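Local coordinates for citrate synthase (Thermotoga maritima, PDB 2P2W), which probably catalyses the condensation of oxaloacetate, acetyl-CoA and water to citrate and CoA, a step of the tricarboxylic acid cycle, at residues Val231-Gln236 and Lys282-Ile287; Pro220-Glu224 and Arg243-Gly247; Leu263-Leu267 and Tyr302-Leu306; Leu88-Leu94 and Pro313-Ala319. The contacts are given in a common frame with arbitrary orientation. Residues are numbered along the deposited sequence.

How the interactions relate
Interactions 1 and 3 pack helix on helix and interaction 2 sets helix 214-225 against the irregular segment 243-247; interaction 4 brings in helix 90-98. Met221 CE of interaction 2 lies 3.6 Å from Leu283 CD2 of interaction 1. Interaction 3 meets interaction 1 where Glu284 OE1 is 2.5 Å from Tyr302 OH, and interaction 2 where Leu222 CD1 is 3.9 Å from Val305 CG2. A salt bridge from Glu223 OE2 to Arg314 NH2 (2.6 Å) links interactions 2 and 4. The closest side chains of interactions 3, 2 and 4 to that of the predicted active-site Asp300 are Ser303 (about 5 Å), Met246 (about 7 Å) and Thr318 (about 8 Å); in interaction 1, Leu283 lies about 11 Å away.

Interaction 1: residues Val231-Gln236 and Lys282-Ile287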
# COMPACT_ATOMS: atom_id res chain seq x y z
N VAL A 231 9.34 -10.63 -35.00
CA VAL A 231 9.96 -9.85 -33.92
C VAL A 231 10.46 -8.47 -34.35
O VAL A 231 10.11 -7.46 -33.75
CB VAL A 231 11.11 -10.65 -33.26
CG1 VAL A 231 11.98 -9.73 -32.40
CG2 VAL A 231 10.54 -11.76 -32.40
N GLU A 232 11.27 -8.43 -35.40
CA GLU A 232 11.81 -7.15 -35.87
C GLU A 232 10.72 -6.10 -36.08
O GLU A 232 10.83 -4.97 -35.60
CB GLU A 232 12.59 -7.35 -37.16
CG GLU A 232 13.17 -6.05 -37.71
CD GLU A 232 13.91 -6.25 -39.01
OE1 GLU A 232 13.92 -7.39 -39.52
OE2 GLU A 232 14.49 -5.27 -39.51
N GLU A 233 9.67 -6.47 -36.81
CA GLU A 233 8.57 -5.56 -37.09
C GLU A 233 7.86 -5.07 -35.83
O GLU A 233 7.49 -3.89 -35.73
CB GLU A 233 7.55 -6.25 -38.00
CG GLU A 233 6.40 -5.35 -38.44
CD GLU A 233 5.64 -5.92 -39.62
OE1 GLU A 233 6.16 -6.85 -40.27
OE2 GLU A 233 4.51 -5.44 -39.89
N PHE A 234 7.67 -5.96 -34.87
CA PHE A 234 7.00 -5.60 -33.63
C PHE A 234 7.83 -4.60 -32.83
O PHE A 234 7.30 -3.62 -32.31
CB PHE A 234 6.77 -6.85 -32.77
CG PHE A 234 6.15 -6.55 -31.44
CD1 PHE A 234 4.79 -6.26 -31.34
CD2 PHE A 234 6.92 -6.55 -30.28
CE1 PHE A 234 4.21 -5.98 -30.10
CE2 PHE A 234 6.36 -6.27 -29.04
CZ PHE A 234 5.00 -5.98 -28.95
N VAL A 235 9.13 -4.86 -32.72
CA VAL A 235 10.02 -3.98 -31.97
C VAL A 235 10.06 -2.58 -32.59
O VAL A 235 9.95 -1.58 -31.89
CB VAL A 235 11.45 -4.56 -31.89
CG1 VAL A 235 12.40 -3.55 -31.25
CG2 VAL A 235 11.44 -5.85 -31.08
N GLN A 236 10.22 -2.52 -33.91
CA GLN A 236 10.27 -1.23 -34.60
C GLN A 236 8.98 -0.45 -34.38
O GLN A 236 9.00 0.77 -34.18
CB GLN A 236 10.52 -1.43 -36.09
CG GLN A 236 11.95 -1.82 -36.42
CD GLN A 236 12.96 -0.85 -35.81
OE1 GLN A 236 12.82 0.37 -35.93
NE2 GLN A 236 13.99 -1.40 -35.17
N LYS A 282 13.91 -14.98 -29.18
CA LYS A 282 14.18 -14.24 -30.41
C LYS A 282 14.07 -12.74 -30.14
O LYS A 282 14.81 -11.94 -30.72
CB LYS A 282 13.18 -14.64 -31.49
CG LYS A 282 13.49 -14.06 -32.86
CD LYS A 282 14.84 -14.55 -33.37
CE LYS A 282 15.03 -14.20 -34.84
NZ LYS A 282 16.31 -14.77 -35.36
N LEU A 283 13.14 -12.36 -29.28
CA LEU A 283 12.94 -10.96 -28.93
C LEU A 283 14.21 -10.43 -28.26
O LEU A 283 14.68 -9.33 -28.57
CB LEU A 283 11.74 -10.81 -27.99
CG LEU A 283 11.31 -9.40 -27.58
CD1 LEU A 283 11.05 -8.55 -28.83
CD2 LEU A 283 10.04 -9.51 -26.73
N GLU A 284 14.78 -11.23 -27.36
CA GLU A 284 16.01 -10.83 -26.69
C GLU A 284 17.14 -10.70 -27.70
O GLU A 284 17.90 -9.74 -27.68
CB GLU A 284 16.41 -11.85 -25.63
CG GLU A 284 17.84 -11.68 -25.14
CD GLU A 284 18.24 -12.70 -24.11
OE1 GLU A 284 17.36 -13.39 -23.57
OE2 GLU A 284 19.46 -12.82 -23.84
N GLU A 285 17.24 -11.69 -28.59
CA GLU A 285 18.29 -11.68 -29.60
C GLU A 285 18.26 -10.40 -30.43
O GLU A 285 19.29 -9.77 -30.65
CB GLU A 285 18.16 -12.88 -30.55
CG GLU A 285 19.31 -12.98 -31.55
CD GLU A 285 19.05 -13.99 -32.65
OE1 GLU A 285 18.22 -13.69 -33.54
OE2 GLU A 285 19.66 -15.08 -32.63
N TYR A 286 17.07 -10.03 -30.90
CA TYR A 286 16.95 -8.84 -31.72
C TYR A 286 17.25 -7.54 -30.98
O TYR A 286 17.97 -6.68 -31.49
CB TYR A 286 15.55 -8.76 -32.34
CG TYR A 286 15.35 -7.54 -33.20
CD1 TYR A 286 15.68 -7.55 -34.55
CD2 TYR A 286 14.90 -6.34 -32.64
CE1 TYR A 286 15.58 -6.41 -35.33
CE2 TYR A 286 14.79 -5.18 -33.41
CZ TYR A 286 15.13 -5.23 -34.76
OH TYR A 286 15.03 -4.09 -35.53
N ILE A 287 16.68 -7.40 -29.79
CA ILE A 287 16.86 -6.20 -29.00
C ILE A 287 18.30 -6.01 -28.52
O ILE A 287 18.84 -4.91 -28.61
CB ILE A 287 15.89 -6.19 -27.80
CG1 ILE A 287 14.47 -5.97 -28.31
CG2 ILE A 287 16.29 -5.10 -26.80
CD1 ILE A 287 13.39 -5.98 -27.24
O HOH W 1 16.46 -4.01 -37.76
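Val231 and Val235, one turn apart, form the apolar centre. Val235 CG2 lies 3.5 Å from Leu283 CD1 and 4.1 Å from Ile287 CG1, while Val231 CG1 approaches Leu283 CD1 at 3.9 Å and Tyr286 CB at 3.7 Å. The helices cross at -63°, axes 9.9 Å apart, and the short valines leave the hole into which Tyr286 fits. Tyr286 is the knob of a knobs-into-holes contact, its side chain sitting among Val231, Glu232, Val235 and Gln236. The ring takes a CH-pi contact from Glu232 CA, 4.0 Å from its centroid and over the face, while Val235 CG1 touches the edge at CE2 (3.6 Å). Farther out the chemistry turns polar. Gln236 NE2 donates to Tyr286 OH (2.9 Å), and a water lies 2.7 Å from Tyr286 OH and donates to Glu232 OE2 at 2.9 Å. Beyond Val231, Lys282 lends only its aliphatic part, CG lying 3.8 Å from Val231 CG2; its NZ forms a salt bridge with Glu285 OE1 (2.9 Å) on its own helix. A long tyrosine suits this partly exposed crossing: the ring is packed while the hydroxyl, at the polar edge, keeps polar partners in Gln236 and water.

Interaction 2: residues Pro220-Glu224 and Arg243-Gly247; sequences PMLEE and RKIMG
A bidentate Arg-Glu salt bridge joins helix 214-225 to the irregular chain following helix 231-241 in the helical citrate synthase fold. Residues 220-224 are helical but kinked at Pro220, whose nitrogen makes no bond to the preceding turn; Glu224 N bonds to Pro220 O (2.9 Å). Residues 243-246 are extended (phi -63° to -89°, psi 110° to 143°) without being a strand. Gly247 turns to 89/-3, where a side chain would jam against the preceding carbonyl; its backbone pairs with Asn298. The nearest CA atoms, of Met221 and Met246, are 7.5 Å apart. The Met246 side chain is about 7 Å from that of the predicted active-site Asp300, so this segment runs close to the probable active site. Arg243 is t at chi1, chi2 and chi3, and Glu224 at chi1 and chi2, so the two extended side chains meet end to end: Arg243 NH2 donates to Glu224 OE1 and Arg243 NH1 to Glu224 OE2, both at 2.8 Å, satisfying both carboxylate oxygens. Glu223 pairs instead with Arg314. Flexible Met221 (t, t, p) lies beside the Arg243 guanidinium, CG 4.4 Å from Arg243 NH2, with its CE 3.5 Å from Met246 O.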
# COMPACT_ATOMS: atom_id res chain seq x y z
N PRO A 220 0.78 -12.49 -23.41
CA PRO A 220 -0.07 -11.88 -24.44
C PRO A 220 0.74 -11.09 -25.47
O PRO A 220 0.39 -11.03 -26.66
CB PRO A 220 -1.00 -10.97 -23.63
CG PRO A 220 -0.71 -11.02 -22.16
CD PRO A 220 0.43 -11.97 -22.07
N MET A 221 1.82 -10.47 -25.00
CA MET A 221 2.68 -9.70 -25.88
C MET A 221 3.39 -10.65 -26.84
O MET A 221 3.49 -10.39 -28.04
CB MET A 221 3.72 -8.92 -25.07
CG MET A 221 4.69 -8.13 -25.93
SD MET A 221 6.17 -7.65 -25.03
CE MET A 221 6.99 -9.22 -24.87
N LEU A 222 3.88 -11.76 -26.30
CA LEU A 222 4.57 -12.76 -27.11
C LEU A 222 3.62 -13.30 -28.18
O LEU A 222 4.01 -13.49 -29.33
CB LEU A 222 5.08 -13.90 -26.22
CG LEU A 222 6.15 -13.49 -25.19
CD1 LEU A 222 6.49 -14.68 -24.29
CD2 LEU A 222 7.38 -12.98 -25.92
N GLU A 223 2.37 -13.53 -27.80
CA GLU A 223 1.38 -14.05 -28.74
C GLU A 223 1.03 -12.99 -29.77
O GLU A 223 0.77 -13.31 -30.94
CB GLU A 223 0.15 -14.54 -27.96
CG GLU A 223 0.44 -15.90 -27.31
CD GLU A 223 -0.44 -16.25 -26.12
OE1 GLU A 223 -1.18 -15.38 -25.63
OE2 GLU A 223 -0.35 -17.41 -25.65
N GLU A 224 1.05 -11.73 -29.36
CA GLU A 224 0.76 -10.62 -30.26
C GLU A 224 1.84 -10.59 -31.34
O GLU A 224 1.55 -10.30 -32.51
CB GLU A 224 0.77 -9.29 -29.49
CG GLU A 224 0.17 -8.14 -30.27
CD GLU A 224 0.41 -6.79 -29.59
OE1 GLU A 224 0.36 -6.73 -28.35
OE2 GLU A 224 0.63 -5.80 -30.31
N ARG A 243 5.84 2.52 -27.26
CA ARG A 243 5.15 1.52 -26.45
C ARG A 243 6.19 0.77 -25.62
O ARG A 243 7.23 0.37 -26.13
CB ARG A 243 4.39 0.53 -27.34
CG ARG A 243 3.76 -0.63 -26.59
CD ARG A 243 3.02 -1.58 -27.53
NE ARG A 243 2.68 -2.84 -26.87
CZ ARG A 243 2.02 -3.83 -27.45
NH1 ARG A 243 1.62 -3.72 -28.71
NH2 ARG A 243 1.76 -4.94 -26.77
N LYS A 244 5.90 0.59 -24.34
CA LYS A 244 6.82 -0.10 -23.44
C LYS A 244 6.86 -1.59 -23.77
O LYS A 244 5.83 -2.25 -23.79
CB LYS A 244 6.37 0.11 -21.99
CG LYS A 244 6.86 -0.96 -21.01
CD LYS A 244 8.33 -0.80 -20.66
CE LYS A 244 8.69 -1.65 -19.44
NZ LYS A 244 9.51 -0.91 -18.45
N ILE A 245 8.06 -2.11 -24.03
CA ILE A 245 8.22 -3.53 -24.33
C ILE A 245 8.31 -4.27 -22.99
O ILE A 245 9.30 -4.15 -22.27
CB ILE A 245 9.49 -3.79 -25.16
CG1 ILE A 245 9.40 -3.05 -26.49
CG2 ILE A 245 9.67 -5.29 -25.39
CD1 ILE A 245 10.66 -3.15 -27.35
N MET A 246 7.27 -5.02 -22.66
CA MET A 246 7.21 -5.77 -21.41
C MET A 246 8.31 -6.84 -21.31
O MET A 246 8.65 -7.47 -22.30
CB MET A 246 5.84 -6.42 -21.27
CG MET A 246 4.68 -5.44 -21.14
SD MET A 246 4.65 -4.62 -19.51
CE MET A 246 3.61 -3.18 -19.88
N GLY A 247 8.85 -7.03 -20.11
CA GLY A 247 9.89 -8.02 -19.94
C GLY A 247 11.29 -7.48 -20.17
O GLY A 247 12.26 -8.21 -20.01

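Interaction 3: residues Leu263-Leu267 and Tyr302-Leu306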
# COMPACT_ATOMS: atom_id res chain seq x y z
N LEU A 263 16.76 -18.18 -15.36
CA LEU A 263 15.50 -18.74 -15.84
C LEU A 263 15.52 -19.04 -17.34
O LEU A 263 14.83 -19.95 -17.80
CB LEU A 263 14.34 -17.81 -15.51
CG LEU A 263 14.04 -17.67 -14.01
CD1 LEU A 263 12.87 -16.72 -13.80
CD2 LEU A 263 13.72 -19.04 -13.41
N LYS A 264 16.29 -18.28 -18.11
CA LYS A 264 16.36 -18.55 -19.54
C LYS A 264 17.01 -19.92 -19.73
O LYS A 264 16.60 -20.70 -20.59
CB LYS A 264 17.19 -17.49 -20.28
CG LYS A 264 17.15 -17.66 -21.79
CD LYS A 264 18.05 -16.67 -22.50
CE LYS A 264 17.97 -16.87 -24.01
NZ LYS A 264 18.90 -15.96 -24.73
N ARG A 265 18.01 -20.22 -18.91
CA ARG A 265 18.69 -21.50 -18.99
C ARG A 265 17.74 -22.63 -18.58
O ARG A 265 17.75 -23.70 -19.18
CB ARG A 265 19.94 -21.52 -18.09
CG ARG A 265 20.73 -22.82 -18.19
CD ARG A 265 22.07 -22.75 -17.45
NE ARG A 265 21.91 -22.54 -16.01
CZ ARG A 265 22.02 -21.37 -15.40
NH1 ARG A 265 22.31 -20.27 -16.10
NH2 ARG A 265 21.86 -21.29 -14.09
N VAL A 266 16.93 -22.37 -17.56
CA VAL A 266 15.97 -23.36 -17.09
C VAL A 266 15.05 -23.75 -18.25
O VAL A 266 14.83 -24.94 -18.52
CB VAL A 266 15.12 -22.80 -15.94
CG1 VAL A 266 13.95 -23.73 -15.64
CG2 VAL A 266 15.99 -22.60 -14.70
N LEU A 267 14.50 -22.75 -18.92
CA LEU A 267 13.61 -22.99 -20.05
C LEU A 267 14.33 -23.68 -21.20
O LEU A 267 13.79 -24.59 -21.84
CB LEU A 267 13.00 -21.67 -20.52
CG LEU A 267 12.01 -21.04 -19.53
CD1 LEU A 267 11.69 -19.60 -19.92
CD2 LEU A 267 10.74 -21.88 -19.51
N TYR A 302 11.16 -14.18 -18.62
CA TYR A 302 11.23 -15.63 -18.53
C TYR A 302 10.50 -16.28 -17.37
O TYR A 302 10.12 -17.44 -17.46
CB TYR A 302 12.70 -16.05 -18.55
CG TYR A 302 13.38 -15.70 -19.85
CD1 TYR A 302 12.94 -16.24 -21.06
CD2 TYR A 302 14.44 -14.79 -19.88
CE1 TYR A 302 13.54 -15.90 -22.26
CE2 TYR A 302 15.05 -14.44 -21.08
CZ TYR A 302 14.60 -15.00 -22.27
OH TYR A 302 15.19 -14.64 -23.45
N SER A 303 10.30 -15.55 -16.28
CA SER A 303 9.56 -16.12 -15.16
C SER A 303 8.14 -16.41 -15.64
O SER A 303 7.57 -17.46 -15.32
CB SER A 303 9.53 -15.16 -13.97
OG SER A 303 8.73 -14.03 -14.25
N SER A 304 7.58 -15.48 -16.41
CA SER A 304 6.22 -15.65 -16.92
C SER A 304 6.12 -16.87 -17.83
O SER A 304 5.16 -17.63 -17.74
CB SER A 304 5.77 -14.39 -17.69
OG SER A 304 6.53 -14.19 -18.87
N VAL A 305 7.11 -17.06 -18.70
CA VAL A 305 7.10 -18.21 -19.60
C VAL A 305 7.19 -19.51 -18.79
O VAL A 305 6.49 -20.49 -19.08
CB VAL A 305 8.25 -18.13 -20.64
CG1 VAL A 305 8.27 -19.40 -21.49
CG2 VAL A 305 8.04 -16.92 -21.54
N LEU A 306 8.05 -19.53 -17.77
CA LEU A 306 8.19 -20.72 -16.95
C LEU A 306 6.87 -21.04 -16.24
O LEU A 306 6.41 -22.19 -16.26
CB LEU A 306 9.30 -20.55 -15.91
CG LEU A 306 9.47 -21.73 -14.94
CD1 LEU A 306 9.81 -22.98 -15.73
CD2 LEU A 306 10.57 -21.43 -13.92
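Apolar packing makes up most of this buried helix-helix contact; the axes approach to 9.3 Å and cross at a shallow 32°, both helices running roughly the same way. The register sets Leu263 beside Tyr302 and, one turn on, Leu267 beside Leu306, their CA atoms 5.9 and 6.6 Å apart. Leu267 is held between Tyr302, Val305 and Leu306: its CD1 is 3.8 Å from both Tyr302 CD1 and Val305 CG1, and its CD2 is 4.0 Å from Leu306 CD1. Leu263 CD2 reaches Leu306 CD2 (4.0 Å), and Leu263 CD1 lies 3.6 Å from Ser303 CA and 3.7 Å from its CB. The second kind of contact is CH-pi. Lys264, extended in all-t form, lays its methylenes along the Tyr302 ring, with CB 3.9 Å from the centroid and over the face. Polar groups are met elsewhere: Tyr302 OH hydrogen-bonds to Glu284 OE1, which also forms a long, weak ion pair with Lys264 NZ. Ser303 shares helix 299-309 with the predicted active-site Asp300, their side chains about 5 Å apart. Helix 275-289 borders the tyrosine end, adding Phe277 against Lys264, Leu267 and Tyr302. Helix 163-173 packs on Leu263, Val266 and Leu306, while helix 214-225 meets Ser304 and Val305.

Interaction 4: residues Leu88-Leu94 and Pro313-Ala319; sequences LHYIDVL and PRNMFTA
Tyr90 (chi1 m) offers one ring face to Met316, whose CE lies 3.7 Å from the ring centroid and whose SD is 4.9 Å from that same centroid, a Met-aromatic contact that a flexible thioether makes easily. Asn315 O is near the plane at the ring edge, 3.3 Å from Tyr90 CD2, and also over the His89 ring, 3.7 Å from CE1. CA pairs Tyr90-Met316 and Ile91-Ala319 are 5.4 and 5.3 Å apart. The small Ala319 permits this: its CB meets Tyr90 CB at 3.7 Å and Leu94 CD1 at 4.1 Å, while Ile91 CD1 touches Thr318 CG2 at 3.5 Å. In the helical citrate synthase fold this joins helices 90-98 and 317-337, distant in sequence. His89 (chi1 t) is the N-cap of helix 90-98, its ND1 accepting from Ile91 N at 3.0 Å; its NE2 hydrogen-bonds to Glu216. Met316 N bonds to Pro313 O (2.9 Å). One water donates to Leu88 O (2.7 Å) and accepts from Asn315 ND2 (3.0 Å); Leu88 packs on His101 of the second subunit.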
# COMPACT_ATOMS: atom_id res chain seq x y z
N LEU A 88 -11.90 -13.26 -9.24
CA LEU A 88 -11.01 -12.25 -8.69
C LEU A 88 -9.57 -12.48 -9.13
O LEU A 88 -9.17 -13.60 -9.44
CB LEU A 88 -11.07 -12.26 -7.16
CG LEU A 88 -12.41 -12.00 -6.49
CD1 LEU A 88 -12.28 -12.21 -4.98
CD2 LEU A 88 -12.88 -10.59 -6.80
N HIS A 89 -8.78 -11.40 -9.16
CA HIS A 89 -7.37 -11.50 -9.51
C HIS A 89 -6.71 -12.01 -8.23
O HIS A 89 -7.07 -11.59 -7.13
CB HIS A 89 -6.82 -10.12 -9.89
CG HIS A 89 -5.40 -10.13 -10.38
ND1 HIS A 89 -4.32 -10.25 -9.53
CD2 HIS A 89 -4.89 -10.04 -11.63
CE1 HIS A 89 -3.21 -10.22 -10.24
NE2 HIS A 89 -3.52 -10.10 -11.52
N TYR A 90 -5.75 -12.92 -8.36
CA TYR A 90 -5.09 -13.49 -7.19
C TYR A 90 -4.42 -12.50 -6.23
O TYR A 90 -4.40 -12.73 -5.02
CB TYR A 90 -4.12 -14.59 -7.62
CG TYR A 90 -4.85 -15.85 -8.03
CD1 TYR A 90 -5.22 -16.80 -7.07
CD2 TYR A 90 -5.23 -16.07 -9.35
CE1 TYR A 90 -5.96 -17.93 -7.42
CE2 TYR A 90 -5.98 -17.19 -9.71
CZ TYR A 90 -6.34 -18.12 -8.74
OH TYR A 90 -7.09 -19.22 -9.08
N ILE A 91 -3.87 -11.41 -6.75
CA ILE A 91 -3.24 -10.42 -5.88
C ILE A 91 -4.32 -9.85 -4.95
O ILE A 91 -4.07 -9.63 -3.75
CB ILE A 91 -2.60 -9.26 -6.68
CG1 ILE A 91 -1.30 -9.73 -7.35
CG2 ILE A 91 -2.32 -8.07 -5.76
CD1 ILE A 91 -0.17 -10.08 -6.38
N ASP A 92 -5.51 -9.62 -5.49
CA ASP A 92 -6.61 -9.08 -4.69
C ASP A 92 -7.08 -10.10 -3.65
O ASP A 92 -7.45 -9.74 -2.54
CB ASP A 92 -7.78 -8.67 -5.58
CG ASP A 92 -7.47 -7.43 -6.41
OD1 ASP A 92 -6.55 -6.68 -6.02
OD2 ASP A 92 -8.15 -7.20 -7.43
N VAL A 93 -7.05 -11.38 -4.03
CA VAL A 93 -7.45 -12.45 -3.13
C VAL A 93 -6.53 -12.41 -1.91
O VAL A 93 -6.99 -12.53 -0.76
CB VAL A 93 -7.34 -13.83 -3.83
CG1 VAL A 93 -7.55 -14.95 -2.82
CG2 VAL A 93 -8.38 -13.92 -4.94
N LEU A 94 -5.23 -12.25 -2.15
CA LEU A 94 -4.25 -12.17 -1.07
C LEU A 94 -4.56 -10.99 -0.15
O LEU A 94 -4.50 -11.12 1.07
CB LEU A 94 -2.84 -12.03 -1.65
CG LEU A 94 -2.21 -13.29 -2.24
CD1 LEU A 94 -0.92 -12.95 -2.98
CD2 LEU A 94 -1.94 -14.29 -1.13
N PRO A 313 -2.20 -20.45 -13.86
CA PRO A 313 -3.06 -19.46 -14.53
C PRO A 313 -2.30 -18.14 -14.63
O PRO A 313 -1.61 -17.74 -13.69
CB PRO A 313 -4.26 -19.34 -13.59
CG PRO A 313 -4.13 -20.22 -12.39
CD PRO A 313 -2.80 -20.88 -12.58
N ARG A 314 -2.45 -17.45 -15.75
CA ARG A 314 -1.77 -16.18 -15.97
C ARG A 314 -2.08 -15.12 -14.90
O ARG A 314 -1.25 -14.30 -14.54
CB ARG A 314 -2.13 -15.67 -17.37
CG ARG A 314 -1.58 -16.59 -18.45
CD ARG A 314 -1.79 -16.05 -19.87
NE ARG A 314 -1.11 -16.93 -20.83
CZ ARG A 314 -1.16 -16.61 -22.14
NH1 ARG A 314 -1.79 -15.52 -22.53
NH2 ARG A 314 -0.53 -17.38 -23.03
N ASN A 315 -3.34 -15.12 -14.42
CA ASN A 315 -3.69 -14.10 -13.43
C ASN A 315 -3.21 -14.45 -12.02
O ASN A 315 -3.58 -13.82 -11.02
CB ASN A 315 -5.21 -13.82 -13.48
CG ASN A 315 -5.98 -14.97 -12.89
OD1 ASN A 315 -5.58 -16.13 -12.96
ND2 ASN A 315 -7.15 -14.63 -12.33
N MET A 316 -2.36 -15.50 -11.94
CA MET A 316 -1.71 -15.84 -10.68
C MET A 316 -0.19 -15.56 -10.72
O MET A 316 0.51 -15.66 -9.72
CB MET A 316 -1.96 -17.33 -10.35
CG MET A 316 -1.52 -17.69 -8.93
SD MET A 316 -1.41 -19.47 -8.66
CE MET A 316 -3.17 -19.82 -8.53
N PHE A 317 0.32 -15.24 -11.94
CA PHE A 317 1.77 -15.00 -12.09
C PHE A 317 2.31 -13.96 -11.07
O PHE A 317 3.33 -14.17 -10.43
CB PHE A 317 2.04 -14.50 -13.52
CG PHE A 317 1.96 -15.60 -14.55
CD1 PHE A 317 1.45 -16.85 -14.23
CD2 PHE A 317 2.35 -15.33 -15.86
CE1 PHE A 317 1.33 -17.83 -15.22
CE2 PHE A 317 2.23 -16.31 -16.84
CZ PHE A 317 1.72 -17.56 -16.53
N THR A 318 1.63 -12.82 -10.93
CA THR A 318 2.10 -11.81 -9.99
C THR A 318 2.01 -12.33 -8.56
O THR A 318 2.84 -11.99 -7.71
CB THR A 318 1.29 -10.49 -10.11
OG1 THR A 318 1.37 -10.01 -11.46
CG2 THR A 318 1.87 -9.43 -9.19
N ALA A 319 1.00 -13.15 -8.28
CA ALA A 319 0.83 -13.70 -6.94
C ALA A 319 1.94 -14.71 -6.65
O ALA A 319 2.34 -14.90 -5.49
CB ALA A 319 -0.54 -14.37 -6.81
O HOH W 2 -9.74 -15.64 -11.13